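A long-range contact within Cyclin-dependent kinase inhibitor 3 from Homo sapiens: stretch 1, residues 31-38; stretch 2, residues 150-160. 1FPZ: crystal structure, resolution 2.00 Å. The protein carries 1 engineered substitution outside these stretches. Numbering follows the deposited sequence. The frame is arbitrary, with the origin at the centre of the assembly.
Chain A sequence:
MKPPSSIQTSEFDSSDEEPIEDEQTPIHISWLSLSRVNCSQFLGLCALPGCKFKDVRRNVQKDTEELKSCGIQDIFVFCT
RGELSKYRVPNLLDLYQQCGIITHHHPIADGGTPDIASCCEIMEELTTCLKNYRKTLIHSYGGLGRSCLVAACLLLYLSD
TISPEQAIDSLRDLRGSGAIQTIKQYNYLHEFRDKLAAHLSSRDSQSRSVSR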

# COMPACT_ATOMS: atom_id res chain seq x y z
N TRP A 31 -10.58 -3.59 2.45
CA TRP A 31 -10.95 -2.36 1.77
C TRP A 31 -11.18 -1.13 2.67
O TRP A 31 -12.11 -1.10 3.47
CB TRP A 31 -12.18 -2.64 0.90
CG TRP A 31 -11.95 -3.63 -0.25
CD1 TRP A 31 -12.37 -4.92 -0.32
CD2 TRP A 31 -11.30 -3.35 -1.50
NE1 TRP A 31 -12.03 -5.47 -1.54
CE2 TRP A 31 -11.38 -4.52 -2.28
CE3 TRP A 31 -10.67 -2.21 -2.03
CZ2 TRP A 31 -10.84 -4.60 -3.57
CZ3 TRP A 31 -10.14 -2.29 -3.31
CH2 TRP A 31 -10.23 -3.48 -4.07
N LEU A 32 -10.33 -0.11 2.49
CA LEU A 32 -10.41 1.13 3.27
C LEU A 32 -11.36 2.17 2.65
O LEU A 32 -11.18 2.58 1.51
CB LEU A 32 -9.02 1.75 3.40
CG LEU A 32 -8.93 3.13 4.09
CD1 LEU A 32 -9.27 2.99 5.58
CD2 LEU A 32 -7.49 3.65 4.00
N SER A 33 -12.36 2.59 3.41
CA SER A 33 -13.27 3.61 2.88
C SER A 33 -12.57 4.95 2.98
O SER A 33 -11.91 5.24 3.97
CB SER A 33 -14.57 3.64 3.68
OG SER A 33 -15.15 4.93 3.62
N LEU A 34 -12.70 5.77 1.95
CA LEU A 34 -12.06 7.08 1.96
C LEU A 34 -13.09 8.21 2.23
O LEU A 34 -12.78 9.40 2.13
CB LEU A 34 -11.33 7.29 0.62
CG LEU A 34 -10.21 6.29 0.25
CD1 LEU A 34 -9.73 6.50 -1.17
CD2 LEU A 34 -9.05 6.43 1.19
N SER A 35 -14.31 7.84 2.62
CA SER A 35 -15.32 8.87 2.88
C SER A 35 -14.88 9.91 3.93
O SER A 35 -15.36 11.04 3.90
CB SER A 35 -16.66 8.25 3.27
OG SER A 35 -16.57 7.63 4.54
N ARG A 36 -13.97 9.56 4.84
CA ARG A 36 -13.54 10.54 5.86
C ARG A 36 -12.71 11.67 5.26
O ARG A 36 -12.33 12.61 5.97
CB ARG A 36 -12.73 9.87 6.97
CG ARG A 36 -13.53 9.10 8.04
CD ARG A 36 -12.56 8.54 9.12
NE ARG A 36 -13.22 7.94 10.29
CZ ARG A 36 -13.61 6.67 10.39
NH1 ARG A 36 -13.43 5.82 9.39
NH2 ARG A 36 -14.19 6.24 11.51
N VAL A 37 -12.42 11.57 3.97
CA VAL A 37 -11.66 12.59 3.27
C VAL A 37 -12.41 12.97 2.00
O VAL A 37 -11.84 13.38 0.99
CB VAL A 37 -10.23 12.10 2.97
CG1 VAL A 37 -9.48 13.18 2.21
CG2 VAL A 37 -9.49 11.80 4.28
N ASN A 38 -13.73 12.83 2.07
CA ASN A 38 -14.63 13.18 0.98
C ASN A 38 -14.36 12.45 -0.32
O ASN A 38 -14.27 13.08 -1.37
CB ASN A 38 -14.59 14.69 0.73
CG ASN A 38 -15.15 15.48 1.90
OD1 ASN A 38 -16.37 15.53 2.10
ND2 ASN A 38 -14.27 16.08 2.69
N VAL A 150 1.65 4.45 3.95
CA VAL A 150 1.28 5.09 2.70
C VAL A 150 -0.22 5.43 2.72
O VAL A 150 -0.61 6.52 2.35
CB VAL A 150 1.59 4.17 1.49
CG1 VAL A 150 1.04 4.77 0.22
CG2 VAL A 150 3.11 3.99 1.36
N ALA A 151 -1.05 4.51 3.17
CA ALA A 151 -2.49 4.74 3.23
C ALA A 151 -2.76 5.94 4.12
O ALA A 151 -3.50 6.83 3.75
CB ALA A 151 -3.19 3.52 3.79
N ALA A 152 -2.16 5.95 5.32
CA ALA A 152 -2.37 7.04 6.26
C ALA A 152 -1.80 8.34 5.71
O ALA A 152 -2.33 9.42 5.97
CB ALA A 152 -1.75 6.70 7.57
N CYS A 153 -0.73 8.24 4.94
CA CYS A 153 -0.16 9.43 4.33
C CYS A 153 -1.16 10.00 3.30
O CYS A 153 -1.32 11.21 3.20
CB CYS A 153 1.15 9.08 3.62
SG CYS A 153 2.59 9.48 4.57
N LEU A 154 -1.82 9.11 2.55
CA LEU A 154 -2.79 9.52 1.52
C LEU A 154 -3.97 10.26 2.17
O LEU A 154 -4.50 11.19 1.59
CB LEU A 154 -3.29 8.30 0.72
CG LEU A 154 -4.38 8.56 -0.35
CD1 LEU A 154 -3.75 9.14 -1.61
CD2 LEU A 154 -5.11 7.26 -0.74
N LEU A 155 -4.38 9.85 3.37
CA LEU A 155 -5.48 10.52 4.05
C LEU A 155 -5.04 11.95 4.39
O LEU A 155 -5.78 12.89 4.13
CB LEU A 155 -5.90 9.77 5.32
CG LEU A 155 -6.52 8.40 5.03
CD1 LEU A 155 -6.90 7.72 6.32
CD2 LEU A 155 -7.76 8.58 4.13
N LEU A 156 -3.85 12.11 4.97
CA LEU A 156 -3.35 13.45 5.29
C LEU A 156 -3.21 14.23 3.99
O LEU A 156 -3.47 15.44 3.93
CB LEU A 156 -1.97 13.38 5.94
CG LEU A 156 -1.77 12.99 7.40
CD1 LEU A 156 -3.01 12.38 8.03
CD2 LEU A 156 -0.62 12.04 7.44
N TYR A 157 -2.79 13.52 2.96
CA TYR A 157 -2.57 14.11 1.65
C TYR A 157 -3.85 14.69 1.07
O TYR A 157 -3.87 15.84 0.64
CB TYR A 157 -1.97 13.06 0.72
CG TYR A 157 -1.50 13.60 -0.61
CD1 TYR A 157 -0.32 14.33 -0.72
CD2 TYR A 157 -2.25 13.38 -1.76
CE1 TYR A 157 0.10 14.85 -1.96
CE2 TYR A 157 -1.86 13.86 -2.98
CZ TYR A 157 -0.68 14.60 -3.08
OH TYR A 157 -0.30 15.03 -4.33
N LEU A 158 -4.93 13.90 1.07
CA LEU A 158 -6.20 14.38 0.51
C LEU A 158 -7.05 15.21 1.47
O LEU A 158 -8.10 15.71 1.07
CB LEU A 158 -7.03 13.21 -0.03
CG LEU A 158 -6.48 12.44 -1.23
CD1 LEU A 158 -7.21 11.12 -1.38
CD2 LEU A 158 -6.65 13.27 -2.50
N SER A 159 -6.64 15.36 2.72
CA SER A 159 -7.40 16.17 3.67
C SER A 159 -6.49 17.09 4.49
O SER A 159 -5.43 16.68 4.94
CB SER A 159 -8.20 15.31 4.64
OG SER A 159 -8.87 16.15 5.57
N ASP A 160 -6.92 18.32 4.69
CA ASP A 160 -6.10 19.23 5.44
C ASP A 160 -6.65 19.39 6.85
O ASP A 160 -6.10 20.13 7.66
CB ASP A 160 -6.03 20.55 4.68
CG ASP A 160 -5.41 20.38 3.29
OD1 ASP A 160 -5.76 21.16 2.37
OD2 ASP A 160 -4.57 19.46 3.13

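The contact joins a strand and the turn that follows it (stretch 1) to the last turns of a helix and the residues just beyond (stretch 2); the touching residues are at least 118 positions apart in sequence. No hydrogen bond crosses between them; 365 Å² of surface, summed over both sides, is buried by apolar packing. The two backbones converge along their length: CA of Leu32 lies 8.7 Å from CA of Ala151, whereas CA of Val37 lies 5.6 Å from CA of Ser159.

Both stretches contain local backbone hydrogen bonds. In the helix, Leu155 N bonds to Ala151 O at 3.2 Å and Leu158 N to Leu154 O at 2.8 Å; a weak bond from Ser159 N to Leu155 O, 3.0 Å, closes the series, although Ser159 has itself left helical phi/psi. In stretch 1 the chain turns through a 3-10 segment, with Val37 N donating to Leu34 O at 2.9 Å and Asn38 N to Ser35 O at 3.0 Å. Ser33 OG accepts from Ser35 N (3.2 Å, N-H...O angle 162°) and from Ser35 OG (3.2 Å), on a part of the turn out of reach of the helix.

At the wide end, the CA-to-CB bonds of Leu32 and Ala151 both point toward the opposing stretch. Leu32, with chi1 t and chi2 p, spans much of the gap and brings CD2 to 4.3 Å from Ala151 CB; the small alanine leaves the leucine to provide the reach.

Leu34 and Leu155 start from CA-to-CB bonds directed sideways, so their rotamers determine the approach. Both are m at chi1 and t at chi2, and in each the side-chain end comes nearer to the other stretch. Leu34 CD2 thereby reaches Leu155 CD2 at 3.9 Å. Leu34 CD2 also lies 4.5 Å from CD2 of Leu154, a looser contact made by a leucine in the t, p conformation.

Val37 has the largest covered area, 100 Å². Its CA-to-CB bond points toward the helix, and with chi1 at 178° (t) both methyls lie against Ser159 CB, Val37 CG1 at 3.5 Å and Val37 CG2 at 3.8 Å. Val37 CG2 also meets Leu155 CD2 at 3.7 Å, so that this leucine methyl is shared with Leu34. Val37 CG1 packs against the C-terminal end of the helix and the residue after it, 3.3 Å from Leu158 CB. The 3.1 Å approach of Val37 CG1 to Leu158 O is the shortest contact across the stretches, but a methyl carbon against a carbonyl oxygen is close van der Waals packing. These short distances fit the convergence of the backbones here.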